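Local coordinates for cobalt-precorrin-5B C(1)-methyltransferase (PDB 1SR8), which probably catalyses the S-adenosylmethionine-dependent methylation of C-1 in cobalt-precorrin-5B, giving cobalt-precorrin-6A in the anaerobic route to adenosylcobalamin, at residues L2-E7 / L38-T43; G185-V190 / T215-W220; E191-K196 / P232-V237; H238-L243 / E269-E274. All coordinates share one frame; numbering follows the deposited sequence.

Contacts 1, 2 and 3 form a cluster, each pair of centres about 11 Å apart. Contact 1 ties the N-terminal loop to the middle strand of a three-stranded antiparallel sheet whose edge strand, 189-190, leads from contact 2 into contact 3. Residues of the loop also reach the four-stranded parallel sheet domain: Glu7 OE2 is 2.7 Å from Val234 N of contact 3, and Ile6 O receives the guanidinium of Arg217 from contact 2. Contact 4 lies farther out on the same domain, its centre about 15 Å from that of contact 3 and about 26 Å from that of contact 1; His238, against Trp193, bridges contacts 3 and 4.

Contact 1: residues L2-E7 / L38-T43; sequences LIDPIE and LRRGIT
A buried salt bridge pins the N-terminal Asx turn of Asp4 to Arg40, which sits at a break in strand 36-42, the middle strand of a three-stranded antiparallel sheet. Arg40 NH2 gives Asp4 OD1 a nearly straight hydrogen bond of 3.0 Å, 163° at the hydrogen, and OD1 lies in the guanidinium plane. On the aspartate side the donor arrives from the syn side, tilted out of the carboxylate, and the two flat groups are turned 61° against each other. The other oxygen serves the backbone: Asp4 OD2 takes Glu7 N at 2.7 Å through its anti lone pair, and Ile6 N at 3.0 Å from above the carboxylate plane. With CG anti to the Asp4 nitrogen (chi1 -176°), the carboxylate can face its own turn and the arginine together. Ile6 CD1 rests over the rim of one guanidinium face, 3.9 Å from Arg40 NH1. A water joins Arg40 NH2 to Glu7 OE1. Arg40 NH1 bonds Gly28 O, its NE pairs with Glu191, and Tyr11 OH adds a bond to Asp4 OD1. An asparagine at Asp4 would remove the negative charge and would probably leave Arg40 short of one counter-ion. With partners at all three nitrogens the guanidinium is probably restrained from turning, and the paired charges are likely to keep both groups ionised despite their burial.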
loop_
_atom_site.group_PDB
_atom_site.type_symbol
_atom_site.label_atom_id
_atom_site.label_comp_id
_atom_site.label_asym_id
_atom_site.label_seq_id
_atom_site.Cartn_x
_atom_site.Cartn_y
_atom_site.Cartn_z
ATOM N N LEU A 2 13.744 -16.833 4.752
ATOM C CA LEU A 2 13.100 -15.890 3.845
ATOM C C LEU A 2 12.094 -15.017 4.605
ATOM O O LEU A 2 11.079 -15.504 5.098
ATOM C CB LEU A 2 12.404 -16.668 2.720
ATOM C CG LEU A 2 11.858 -15.914 1.509
ATOM C CD1 LEU A 2 12.950 -15.067 0.889
ATOM C CD2 LEU A 2 11.324 -16.914 0.510
ATOM N N ILE A 3 12.390 -13.725 4.695
ATOM C CA ILE A 3 11.542 -12.770 5.402
ATOM C C ILE A 3 10.838 -11.816 4.436
ATOM O O ILE A 3 11.457 -11.300 3.501
ATOM C CB ILE A 3 12.388 -11.912 6.398
ATOM C CG1 ILE A 3 12.728 -12.720 7.653
ATOM C CG2 ILE A 3 11.628 -10.647 6.802
ATOM C CD1 ILE A 3 13.522 -13.951 7.401
ATOM N N ASP A 4 9.546 -11.579 4.656
ATOM C CA ASP A 4 8.816 -10.645 3.807
ATOM C C ASP A 4 9.470 -9.283 4.016
ATOM O O ASP A 4 9.629 -8.849 5.153
ATOM C CB ASP A 4 7.362 -10.563 4.222
ATOM C CG ASP A 4 6.566 -9.683 3.303
ATOM O OD1 ASP A 4 6.230 -10.144 2.192
ATOM O OD2 ASP A 4 6.297 -8.524 3.684
ATOM N N PRO A 5 9.856 -8.590 2.928
ATOM C CA PRO A 5 10.499 -7.279 3.076
ATOM C C PRO A 5 9.640 -6.149 3.637
ATOM O O PRO A 5 10.168 -5.128 4.064
ATOM C CB PRO A 5 11.000 -6.984 1.664
ATOM C CG PRO A 5 9.993 -7.641 0.812
ATOM C CD PRO A 5 9.760 -8.962 1.507
ATOM N N ILE A 6 8.325 -6.326 3.651
ATOM C CA ILE A 6 7.432 -5.289 4.157
ATOM C C ILE A 6 6.876 -5.598 5.541
ATOM O O ILE A 6 7.069 -4.813 6.479
ATOM C CB ILE A 6 6.253 -5.051 3.188
ATOM C CG1 ILE A 6 6.782 -4.567 1.842
ATOM C CG2 ILE A 6 5.293 -4.009 3.759
ATOM C CD1 ILE A 6 5.726 -4.558 0.784
ATOM N N GLU A 7 6.199 -6.736 5.681
ATOM C CA GLU A 7 5.626 -7.086 6.968
ATOM C C GLU A 7 6.599 -7.808 7.884
ATOM O O GLU A 7 6.301 -8.031 9.051
ATOM C CB GLU A 7 4.362 -7.904 6.786
ATOM C CG GLU A 7 3.404 -7.710 7.929
ATOM C CD GLU A 7 2.004 -8.156 7.603
ATOM O OE1 GLU A 7 1.509 -7.859 6.496
ATOM O OE2 GLU A 7 1.382 -8.793 8.469
ATOM N N LEU A 38 0.758 -15.050 -4.071
ATOM C CA LEU A 38 -0.319 -14.063 -4.096
ATOM C C LEU A 38 0.416 -12.820 -4.590
ATOM O O LEU A 38 1.549 -12.558 -4.178
ATOM C CB LEU A 38 -0.914 -13.810 -2.708
ATOM C CG LEU A 38 -2.090 -14.691 -2.278
ATOM C CD1 LEU A 38 -2.481 -14.378 -0.840
ATOM C CD2 LEU A 38 -3.265 -14.451 -3.198
ATOM N N ARG A 39 -0.213 -12.075 -5.490
ATOM C CA ARG A 39 0.403 -10.879 -6.059
ATOM C C ARG A 39 -0.003 -9.582 -5.342
ATOM O O ARG A 39 -1.187 -9.308 -5.154
ATOM C CB ARG A 39 0.048 -10.781 -7.559
ATOM C CG ARG A 39 0.532 -11.964 -8.416
ATOM C CD ARG A 39 -0.356 -12.200 -9.652
ATOM N NE ARG A 39 0.195 -11.665 -10.904
ATOM C CZ ARG A 39 1.162 -12.236 -11.634
ATOM N NH1 ARG A 39 1.713 -13.386 -11.252
ATOM N NH2 ARG A 39 1.579 -11.659 -12.760
ATOM N N ARG A 40 0.990 -8.804 -4.924
ATOM C CA ARG A 40 0.726 -7.516 -4.292
ATOM C C ARG A 40 0.555 -6.509 -5.431
ATOM O O ARG A 40 1.047 -6.730 -6.542
ATOM C CB ARG A 40 1.911 -7.062 -3.432
ATOM C CG ARG A 40 2.072 -7.793 -2.120
ATOM C CD ARG A 40 2.434 -6.800 -1.030
ATOM N NE ARG A 40 2.581 -7.424 0.279
ATOM C CZ ARG A 40 3.660 -8.094 0.671
ATOM N NH1 ARG A 40 4.692 -8.227 -0.149
ATOM N NH2 ARG A 40 3.711 -8.624 1.888
ATOM N N GLY A 41 -0.128 -5.404 -5.158
ATOM C CA GLY A 41 -0.303 -4.385 -6.178
ATOM C C GLY A 41 0.526 -3.173 -5.810
ATOM O O GLY A 41 1.340 -3.235 -4.886
ATOM N N ILE A 42 0.348 -2.080 -6.545
ATOM C CA ILE A 42 1.056 -0.839 -6.253
ATOM C C ILE A 42 -0.009 0.184 -5.894
ATOM O O ILE A 42 -1.100 0.183 -6.469
ATOM C CB ILE A 42 1.874 -0.310 -7.460
ATOM C CG1 ILE A 42 0.980 -0.210 -8.703
ATOM C CG2 ILE A 42 3.091 -1.201 -7.686
ATOM C CD1 ILE A 42 1.615 0.533 -9.870
ATOM N N THR A 43 0.297 1.046 -4.934
ATOM C CA THR A 43 -0.649 2.066 -4.501
ATOM C C THR A 43 -0.768 3.221 -5.505
ATOM O O THR A 43 0.020 3.332 -6.441
ATOM C CB THR A 43 -0.204 2.686 -3.178
ATOM O OG1 THR A 43 1.123 3.195 -3.337
ATOM C CG2 THR A 43 -0.230 1.670 -2.066
HETATM O O HOH W 1 2.126 -8.978 4.157
#

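Contact 2: residues G185-V190 / T215-W220; sequences GTTGFV and TGRKAW
The side chain of Arg217 runs past Thr186 and on to Thr187. Its CB starts against the hydroxyl of Thr186, with OG1 3.3 Å from Arg217 CB, and the next carbon, CG, lies 3.9 Å from Thr186 CB. The arginine chain turns at chi2 (62°) and then runs out nearly straight, which carries it from the first threonine to the second: Arg217 CD and Thr187 CG2 are 3.7 Å apart, and NE is about as near to the same methyl. That methyl continues over the guanidinium, 3.6 Å above its plane and displaced toward the rim. On the opposite face is Trp220, one helical turn along, whose CZ3 stands 3.4 Å above the guanidinium plane over its centre, so the flat group is sandwiched between a methyl and an indole. At the tip, NH1 donates to Ile6 O of the N-terminal loop. Arg217 opens helix 217-226, which makes the beta-alpha-beta crossover between the neighbouring parallel strands 210-214 and 231-234. Gly216 is its N-cap residue, and Gly216 O receives Trp220 N at 2.9 Å in the first helical turn. The two threonines precede strand 189-190, and here Thr187 forms an ST turn: its OG1 accepts from Phe189 N at 3.1 Å with an angle of 162°. This directs the hydroxyl back to its own backbone and leaves CG2 to meet the arginine. Beside this, Lys218, its chain bent at chi3 and chi4, crosses Thr186 at about a right angle, bringing NZ to 3.4 Å from Thr186 CG2.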
loop_
_atom_site.group_PDB
_atom_site.type_symbol
_atom_site.label_atom_id
_atom_site.label_comp_id
_atom_site.label_asym_id
_atom_site.label_seq_id
_atom_site.Cartn_x
_atom_site.Cartn_y
_atom_site.Cartn_z
ATOM N N GLY A 185 -0.732 5.611 0.299
ATOM C CA GLY A 185 0.022 4.371 0.350
ATOM C C GLY A 185 1.122 4.445 1.385
ATOM O O GLY A 185 2.153 5.074 1.149
ATOM N N THR A 186 0.908 3.799 2.530
ATOM C CA THR A 186 1.894 3.820 3.605
ATOM C C THR A 186 3.159 3.030 3.300
ATOM O O THR A 186 4.237 3.428 3.722
ATOM C CB THR A 186 1.296 3.300 4.931
ATOM O OG1 THR A 186 0.569 2.088 4.687
ATOM C CG2 THR A 186 0.374 4.349 5.549
ATOM N N THR A 187 3.040 1.920 2.575
ATOM C CA THR A 187 4.216 1.112 2.244
ATOM C C THR A 187 4.620 1.254 0.784
ATOM O O THR A 187 5.772 1.048 0.433
ATOM C CB THR A 187 3.970 -0.390 2.500
ATOM O OG1 THR A 187 2.919 -0.854 1.641
ATOM C CG2 THR A 187 3.568 -0.629 3.927
ATOM N N GLY A 188 3.652 1.603 -0.057
ATOM C CA GLY A 188 3.891 1.736 -1.482
ATOM C C GLY A 188 3.255 0.556 -2.207
ATOM O O GLY A 188 3.113 0.561 -3.426
ATOM N N PHE A 189 2.851 -0.456 -1.446
ATOM C CA PHE A 189 2.256 -1.659 -2.025
ATOM C C PHE A 189 0.816 -1.843 -1.579
ATOM O O PHE A 189 0.410 -1.333 -0.529
ATOM C CB PHE A 189 3.060 -2.897 -1.606
ATOM C CG PHE A 189 4.487 -2.891 -2.084
ATOM C CD1 PHE A 189 4.863 -3.627 -3.201
ATOM C CD2 PHE A 189 5.455 -2.152 -1.416
ATOM C CE1 PHE A 189 6.187 -3.630 -3.645
ATOM C CE2 PHE A 189 6.780 -2.145 -1.848
ATOM C CZ PHE A 189 7.147 -2.886 -2.965
ATOM N N VAL A 190 0.050 -2.574 -2.388
ATOM C CA VAL A 190 -1.343 -2.869 -2.079
ATOM C C VAL A 190 -1.409 -4.311 -1.571
ATOM O O VAL A 190 -1.020 -5.238 -2.276
ATOM C CB VAL A 190 -2.243 -2.718 -3.333
ATOM C CG1 VAL A 190 -3.631 -3.272 -3.059
ATOM C CG2 VAL A 190 -2.354 -1.261 -3.717
ATOM N N THR A 215 -4.672 -3.558 12.560
ATOM C CA THR A 215 -5.597 -3.145 11.501
ATOM C C THR A 215 -4.951 -2.543 10.247
ATOM O O THR A 215 -5.533 -2.584 9.160
ATOM C CB THR A 215 -6.639 -2.131 12.037
ATOM O OG1 THR A 215 -5.965 -1.045 12.683
ATOM C CG2 THR A 215 -7.569 -2.795 13.021
ATOM N N GLY A 216 -3.758 -1.985 10.393
ATOM C CA GLY A 216 -3.095 -1.396 9.251
ATOM C C GLY A 216 -1.636 -1.145 9.544
ATOM O O GLY A 216 -1.137 -1.528 10.605
ATOM N N ARG A 217 -0.946 -0.492 8.615
ATOM C CA ARG A 217 0.469 -0.211 8.784
ATOM C C ARG A 217 0.789 0.654 10.004
ATOM O O ARG A 217 1.769 0.403 10.689
ATOM C CB ARG A 217 1.025 0.450 7.517
ATOM C CG ARG A 217 2.534 0.729 7.538
ATOM C CD ARG A 217 3.352 -0.556 7.657
ATOM N NE ARG A 217 4.770 -0.295 7.431
ATOM C CZ ARG A 217 5.663 -1.233 7.132
ATOM N NH1 ARG A 217 5.285 -2.500 7.034
ATOM N NH2 ARG A 217 6.923 -0.900 6.891
ATOM N N LYS A 218 -0.018 1.673 10.279
ATOM C CA LYS A 218 0.263 2.527 11.431
ATOM C C LYS A 218 0.158 1.725 12.715
ATOM O O LYS A 218 0.989 1.880 13.611
ATOM C CB LYS A 218 -0.694 3.723 11.470
ATOM C CG LYS A 218 -0.654 4.549 10.178
ATOM C CD LYS A 218 -1.474 5.844 10.255
ATOM C CE LYS A 218 -2.043 6.227 8.880
ATOM N NZ LYS A 218 -0.999 6.417 7.821
ATOM N N ALA A 219 -0.854 0.862 12.786
ATOM C CA ALA A 219 -1.082 -0.002 13.945
ATOM C C ALA A 219 0.091 -0.957 14.113
ATOM O O ALA A 219 0.565 -1.206 15.226
ATOM C CB ALA A 219 -2.360 -0.798 13.758
ATOM N N TRP A 220 0.545 -1.489 12.986
ATOM C CA TRP A 220 1.660 -2.422 12.931
ATOM C C TRP A 220 2.913 -1.762 13.494
ATOM O O TRP A 220 3.663 -2.379 14.243
ATOM C CB TRP A 220 1.885 -2.833 11.473
ATOM C CG TRP A 220 2.962 -3.856 11.239
ATOM C CD1 TRP A 220 2.824 -5.217 11.259
ATOM C CD2 TRP A 220 4.323 -3.595 10.874
ATOM N NE1 TRP A 220 4.011 -5.816 10.920
ATOM C CE2 TRP A 220 4.949 -4.847 10.681
ATOM C CE3 TRP A 220 5.071 -2.427 10.690
ATOM C CZ2 TRP A 220 6.293 -4.964 10.308
ATOM C CZ3 TRP A 220 6.407 -2.542 10.319
ATOM C CH2 TRP A 220 7.006 -3.805 10.131
#

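Contact 3: residues E191-K196 / P232-V237; sequences EPWCKK and PFVFGV
The carbonyl oxygen of Val234 is approached by two groups: Lys201 of helix 195-204 gives it a hydrogen bond through NZ, and Trp193 presents the edge of its six-membered ring. Trp193 CH2 lies 3.1 Å from Val234 O, near the ring plane, a geometry consistent with a weak C-H...O contact. Further along the backbone the same ring meets Phe235, CH2 coming within 3.6 Å of Phe235 CA, and its CZ2 reaches Gly236 N at 4.0 Å. Gly236 has a positive phi, and a CB there would point toward the indole. Between side chains the one apolar touch is Trp193 CZ2 to Val234 CG1, 4.1 Å; the valine torsion, with CG1 anti to the backbone N (chi1 175°), turns this branch to the indole. Trp193 belongs to the link from strand 189-190 to helix 195-204, and it meets the end of strand 231-234, an outermost strand of the four-stranded parallel sheet. The link bends sharply in an inverse gamma turn centred on Pro192, closed by Trp193 N to Glu191 O at 2.9 Å. Across the bend, Glu191 CG lies over one indole face, 3.5 Å above its plane and toward the rim. A serine at Trp193 would take the indole away and would probably leave a gap beside Val234 O and Phe235, with the ring of His238 deprived of its neighbour. Val198 and Lys201 of helix 195-204 also pack against the indole.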
loop_
_atom_site.group_PDB
_atom_site.type_symbol
_atom_site.label_atom_id
_atom_site.label_comp_id
_atom_site.label_asym_id
_atom_site.label_seq_id
_atom_site.Cartn_x
_atom_site.Cartn_y
_atom_site.Cartn_z
ATOM N N GLU A 191 -1.868 -4.492 -0.336
ATOM C CA GLU A 191 -1.991 -5.821 0.252
ATOM C C GLU A 191 -3.172 -6.500 -0.453
ATOM O O GLU A 191 -4.283 -5.961 -0.454
ATOM C CB GLU A 191 -2.257 -5.699 1.758
ATOM C CG GLU A 191 -2.226 -7.022 2.511
ATOM C CD GLU A 191 -0.823 -7.606 2.667
ATOM O OE1 GLU A 191 0.120 -7.128 2.003
ATOM O OE2 GLU A 191 -0.665 -8.562 3.458
ATOM N N PRO A 192 -2.949 -7.693 -1.055
ATOM C CA PRO A 192 -3.975 -8.459 -1.783
ATOM C C PRO A 192 -5.035 -9.145 -0.931
ATOM O O PRO A 192 -5.127 -10.376 -0.887
ATOM C CB PRO A 192 -3.152 -9.452 -2.584
ATOM C CG PRO A 192 -2.053 -9.772 -1.629
ATOM C CD PRO A 192 -1.664 -8.418 -1.064
ATOM N N TRP A 193 -5.864 -8.336 -0.285
ATOM C CA TRP A 193 -6.913 -8.854 0.570
ATOM C C TRP A 193 -7.965 -9.714 -0.113
ATOM O O TRP A 193 -8.710 -9.250 -0.971
ATOM C CB TRP A 193 -7.582 -7.700 1.313
ATOM C CG TRP A 193 -6.704 -7.173 2.409
ATOM C CD1 TRP A 193 -6.269 -5.885 2.575
ATOM C CD2 TRP A 193 -6.135 -7.934 3.487
ATOM N NE1 TRP A 193 -5.466 -5.800 3.690
ATOM C CE2 TRP A 193 -5.367 -7.041 4.269
ATOM C CE3 TRP A 193 -6.202 -9.286 3.869
ATOM C CZ2 TRP A 193 -4.666 -7.457 5.412
ATOM C CZ3 TRP A 193 -5.504 -9.701 5.007
ATOM C CH2 TRP A 193 -4.748 -8.788 5.763
ATOM N N CYS A 194 -7.997 -10.978 0.304
ATOM C CA CYS A 194 -8.934 -11.997 -0.167
ATOM C C CYS A 194 -8.902 -13.109 0.893
ATOM O O CYS A 194 -8.151 -13.017 1.866
ATOM C CB CYS A 194 -8.500 -12.536 -1.533
ATOM S SG CYS A 194 -6.784 -13.099 -1.638
ATOM N N LYS A 195 -9.706 -14.152 0.722
ATOM C CA LYS A 195 -9.728 -15.233 1.702
ATOM C C LYS A 195 -8.397 -15.963 1.741
ATOM O O LYS A 195 -7.882 -16.271 2.814
ATOM C CB LYS A 195 -10.846 -16.225 1.383
ATOM C CG LYS A 195 -12.211 -15.575 1.243
ATOM C CD LYS A 195 -13.277 -16.594 0.859
ATOM C CE LYS A 195 -14.361 -15.947 0.002
ATOM N NZ LYS A 195 -13.797 -15.438 -1.290
ATOM N N LYS A 196 -7.843 -16.239 0.567
ATOM C CA LYS A 196 -6.570 -16.935 0.474
ATOM C C LYS A 196 -5.494 -16.229 1.301
ATOM O O LYS A 196 -4.726 -16.881 2.011
ATOM C CB LYS A 196 -6.131 -17.025 -0.985
ATOM C CG LYS A 196 -4.734 -17.616 -1.204
ATOM C CD LYS A 196 -4.669 -19.102 -0.855
ATOM C CE LYS A 196 -3.320 -19.717 -1.243
ATOM N NZ LYS A 196 -3.300 -21.194 -0.976
ATOM N N PRO A 232 4.314 -8.775 14.845
ATOM C CA PRO A 232 3.293 -7.911 14.246
ATOM C C PRO A 232 2.802 -8.342 12.866
ATOM O O PRO A 232 3.594 -8.570 11.943
ATOM C CB PRO A 232 3.967 -6.540 14.245
ATOM C CG PRO A 232 5.398 -6.882 13.981
ATOM C CD PRO A 232 5.641 -8.128 14.822
ATOM N N PHE A 233 1.479 -8.448 12.757
ATOM C CA PHE A 233 0.790 -8.850 11.536
ATOM C C PHE A 233 -0.346 -7.889 11.242
ATOM O O PHE A 233 -0.937 -7.317 12.157
ATOM C CB PHE A 233 0.206 -10.258 11.693
ATOM C CG PHE A 233 1.240 -11.343 11.663
ATOM C CD1 PHE A 233 1.790 -11.762 10.451
ATOM C CD2 PHE A 233 1.714 -11.909 12.845
ATOM C CE1 PHE A 233 2.792 -12.720 10.418
ATOM C CE2 PHE A 233 2.724 -12.871 12.819
ATOM C CZ PHE A 233 3.261 -13.275 11.610
ATOM N N VAL A 234 -0.647 -7.706 9.962
ATOM C CA VAL A 234 -1.743 -6.842 9.575
ATOM C C VAL A 234 -2.857 -7.739 9.080
ATOM O O VAL A 234 -2.692 -8.463 8.101
ATOM C CB VAL A 234 -1.355 -5.882 8.444
ATOM C CG1 VAL A 234 -2.582 -5.099 8.007
ATOM C CG2 VAL A 234 -0.270 -4.937 8.912
ATOM N N PHE A 235 -3.990 -7.705 9.766
ATOM C CA PHE A 235 -5.127 -8.520 9.374
ATOM C C PHE A 235 -6.320 -7.648 9.002
ATOM O O PHE A 235 -7.400 -8.161 8.700
ATOM C CB PHE A 235 -5.499 -9.481 10.509
ATOM C CG PHE A 235 -4.706 -10.754 10.497
ATOM C CD1 PHE A 235 -5.169 -11.867 9.810
ATOM C CD2 PHE A 235 -3.462 -10.822 11.122
ATOM C CE1 PHE A 235 -4.402 -13.034 9.740
ATOM C CE2 PHE A 235 -2.692 -11.979 11.056
ATOM C CZ PHE A 235 -3.165 -13.088 10.363
ATOM N N GLY A 236 -6.121 -6.331 9.019
ATOM C CA GLY A 236 -7.206 -5.426 8.683
ATOM C C GLY A 236 -8.447 -5.670 9.530
ATOM O O GLY A 236 -8.392 -5.636 10.762
ATOM N N VAL A 237 -9.577 -5.923 8.882
ATOM C CA VAL A 237 -10.807 -6.162 9.616
ATOM C C VAL A 237 -11.046 -7.651 9.826
ATOM O O VAL A 237 -12.029 -8.045 10.457
ATOM C CB VAL A 237 -12.017 -5.556 8.878
ATOM C CG1 VAL A 237 -11.781 -4.057 8.647
ATOM C CG2 VAL A 237 -12.242 -6.290 7.560
#

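Contact 4: residues H238-L243 / E269-E274; sequences HIDEAL and EERARE
Arg271, Asp240 and Leu243 carry this surface contact, and the arginine contributes most of it. Its NH2 lies 2.8 Å from Asp240 OD1 in a salt bridge. The carboxylate and guanidinium planes stand 72° apart, and the oxygen approaches the guanidinium obliquely. Successive bends at chi2 (-72°) and chi3 (-68°) turn the charged end of Arg271 toward Asp240, across a backbone separation of 10.3 Å between the CA atoms of Asp240 and Arg271. Leu243 adds an apolar touch, its CD1 4.2 Å from Arg271 NH2. The two helices, 239-242 and 265-273, belong to the domain built on the four-stranded parallel sheet: the first leaves strand 231-234, and the second leads toward strand 278-281 at the opposite edge. Between them helix 255-262 supplies Trp261, which touches Arg271 and through NE1 donates to the same Asp240 OD1. Asp240, Arg271 and Glu274 make up a salt-bridge network at the surface. The other terminal nitrogen of the arginine, NH1, forms a salt bridge with Glu275 and has a long one of 3.8 Å to Glu274 OE2.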
loop_
_atom_site.group_PDB
_atom_site.type_symbol
_atom_site.label_atom_id
_atom_site.label_comp_id
_atom_site.label_asym_id
_atom_site.label_seq_id
_atom_site.Cartn_x
_atom_site.Cartn_y
_atom_site.Cartn_z
ATOM N N HIS A 238 -10.128 -8.466 9.313
ATOM C CA HIS A 238 -10.222 -9.924 9.416
ATOM C C HIS A 238 -9.594 -10.420 10.717
ATOM O O HIS A 238 -8.772 -11.336 10.712
ATOM C CB HIS A 238 -9.509 -10.556 8.220
ATOM C CG HIS A 238 -9.852 -9.913 6.910
ATOM N ND1 HIS A 238 -11.064 -10.101 6.282
ATOM C CD2 HIS A 238 -9.158 -9.047 6.133
ATOM C CE1 HIS A 238 -11.103 -9.379 5.177
ATOM N NE2 HIS A 238 -9.958 -8.730 5.064
ATOM N N ILE A 239 -9.998 -9.800 11.824
ATOM C CA ILE A 239 -9.498 -10.122 13.160
ATOM C C ILE A 239 -9.983 -11.467 13.683
ATOM O O ILE A 239 -9.221 -12.197 14.322
ATOM C CB ILE A 239 -9.905 -9.025 14.173
ATOM C CG1 ILE A 239 -9.122 -7.742 13.881
ATOM C CG2 ILE A 239 -9.643 -9.490 15.596
ATOM C CD1 ILE A 239 -9.503 -6.560 14.757
ATOM N N ASP A 240 -11.247 -11.786 13.414
ATOM C CA ASP A 240 -11.838 -13.045 13.863
ATOM C C ASP A 240 -10.990 -14.222 13.402
ATOM O O ASP A 240 -10.742 -15.164 14.159
ATOM C CB ASP A 240 -13.266 -13.197 13.325
ATOM C CG ASP A 240 -14.218 -12.145 13.878
ATOM O OD1 ASP A 240 -14.265 -11.966 15.117
ATOM O OD2 ASP A 240 -14.927 -11.504 13.068
ATOM N N GLU A 241 -10.548 -14.165 12.152
ATOM C CA GLU A 241 -9.717 -15.221 11.613
ATOM C C GLU A 241 -8.389 -15.314 12.359
ATOM O O GLU A 241 -7.939 -16.402 12.723
ATOM C CB GLU A 241 -9.472 -14.979 10.125
ATOM C CG GLU A 241 -10.648 -15.385 9.286
ATOM C CD GLU A 241 -11.074 -16.806 9.604
ATOM O OE1 GLU A 241 -10.245 -17.730 9.406
ATOM O OE2 GLU A 241 -12.226 -16.995 10.066
ATOM N N ALA A 242 -7.762 -14.168 12.576
ATOM C CA ALA A 242 -6.497 -14.128 13.274
ATOM C C ALA A 242 -6.658 -14.702 14.680
ATOM O O ALA A 242 -5.736 -15.322 15.216
ATOM C CB ALA A 242 -5.992 -12.694 13.340
ATOM N N LEU A 243 -7.833 -14.502 15.272
ATOM C CA LEU A 243 -8.092 -14.994 16.622
ATOM C C LEU A 243 -8.117 -16.522 16.741
ATOM O O LEU A 243 -8.205 -17.056 17.849
ATOM C CB LEU A 243 -9.397 -14.400 17.158
ATOM C CG LEU A 243 -9.310 -12.911 17.512
ATOM C CD1 LEU A 243 -10.668 -12.402 17.982
ATOM C CD2 LEU A 243 -8.259 -12.704 18.600
ATOM N N GLU A 269 -14.282 -3.268 23.284
ATOM C CA GLU A 269 -13.903 -3.665 24.639
ATOM C C GLU A 269 -14.724 -4.848 25.141
ATOM O O GLU A 269 -14.239 -5.638 25.952
ATOM C CB GLU A 269 -14.068 -2.474 25.576
ATOM C CG GLU A 269 -15.378 -1.729 25.356
ATOM C CD GLU A 269 -15.353 -0.320 25.923
ATOM O OE1 GLU A 269 -14.435 0.450 25.552
ATOM O OE2 GLU A 269 -16.250 0.017 26.733
ATOM N N GLU A 270 -15.963 -4.967 24.668
ATOM C CA GLU A 270 -16.826 -6.081 25.057
ATOM C C GLU A 270 -16.324 -7.346 24.366
ATOM O O GLU A 270 -16.175 -8.393 24.996
ATOM C CB GLU A 270 -18.276 -5.813 24.645
ATOM C CG GLU A 270 -18.956 -4.689 25.425
ATOM C CD GLU A 270 -20.398 -4.458 24.985
ATOM O OE1 GLU A 270 -21.208 -5.414 25.028
ATOM O OE2 GLU A 270 -20.720 -3.314 24.595
ATOM N N ARG A 271 -16.074 -7.233 23.061
ATOM C CA ARG A 271 -15.560 -8.343 22.267
ATOM C C ARG A 271 -14.181 -8.709 22.797
ATOM O O ARG A 271 -13.777 -9.870 22.749
ATOM C CB ARG A 271 -15.447 -7.942 20.791
ATOM C CG ARG A 271 -16.709 -8.154 19.976
ATOM C CD ARG A 271 -16.956 -9.635 19.744
ATOM N NE ARG A 271 -15.945 -10.227 18.871
ATOM C CZ ARG A 271 -15.836 -11.531 18.620
ATOM N NH1 ARG A 271 -16.678 -12.389 19.178
ATOM N NH2 ARG A 271 -14.889 -11.979 17.807
ATOM N N ALA A 272 -13.462 -7.706 23.298
ATOM C CA ALA A 272 -12.128 -7.915 23.847
ATOM C C ALA A 272 -12.183 -8.880 25.027
ATOM O O ALA A 272 -11.649 -9.985 24.964
ATOM C CB ALA A 272 -11.529 -6.586 24.288
ATOM N N ARG A 273 -12.833 -8.461 26.105
ATOM C CA ARG A 273 -12.948 -9.308 27.285
ATOM C C ARG A 273 -13.780 -10.559 26.984
ATOM O O ARG A 273 -13.752 -11.538 27.730
ATOM C CB ARG A 273 -13.537 -8.497 28.458
ATOM C CG ARG A 273 -12.456 -7.752 29.270
ATOM C CD ARG A 273 -12.734 -6.257 29.492
ATOM N NE ARG A 273 -13.781 -6.012 30.484
ATOM C CZ ARG A 273 -14.052 -4.822 31.023
ATOM N NH1 ARG A 273 -13.353 -3.749 30.675
ATOM N NH2 ARG A 273 -15.030 -4.704 31.915
ATOM N N GLU A 274 -14.490 -10.525 25.862
ATOM C CA GLU A 274 -15.336 -11.631 25.417
ATOM C C GLU A 274 -14.548 -12.687 24.634
ATOM O O GLU A 274 -15.060 -13.764 24.335
ATOM C CB GLU A 274 -16.454 -11.064 24.548
ATOM C CG GLU A 274 -17.435 -12.058 23.993
ATOM C CD GLU A 274 -18.632 -11.360 23.377
ATOM O OE1 GLU A 274 -19.324 -10.624 24.117
ATOM O OE2 GLU A 274 -18.879 -11.535 22.162
#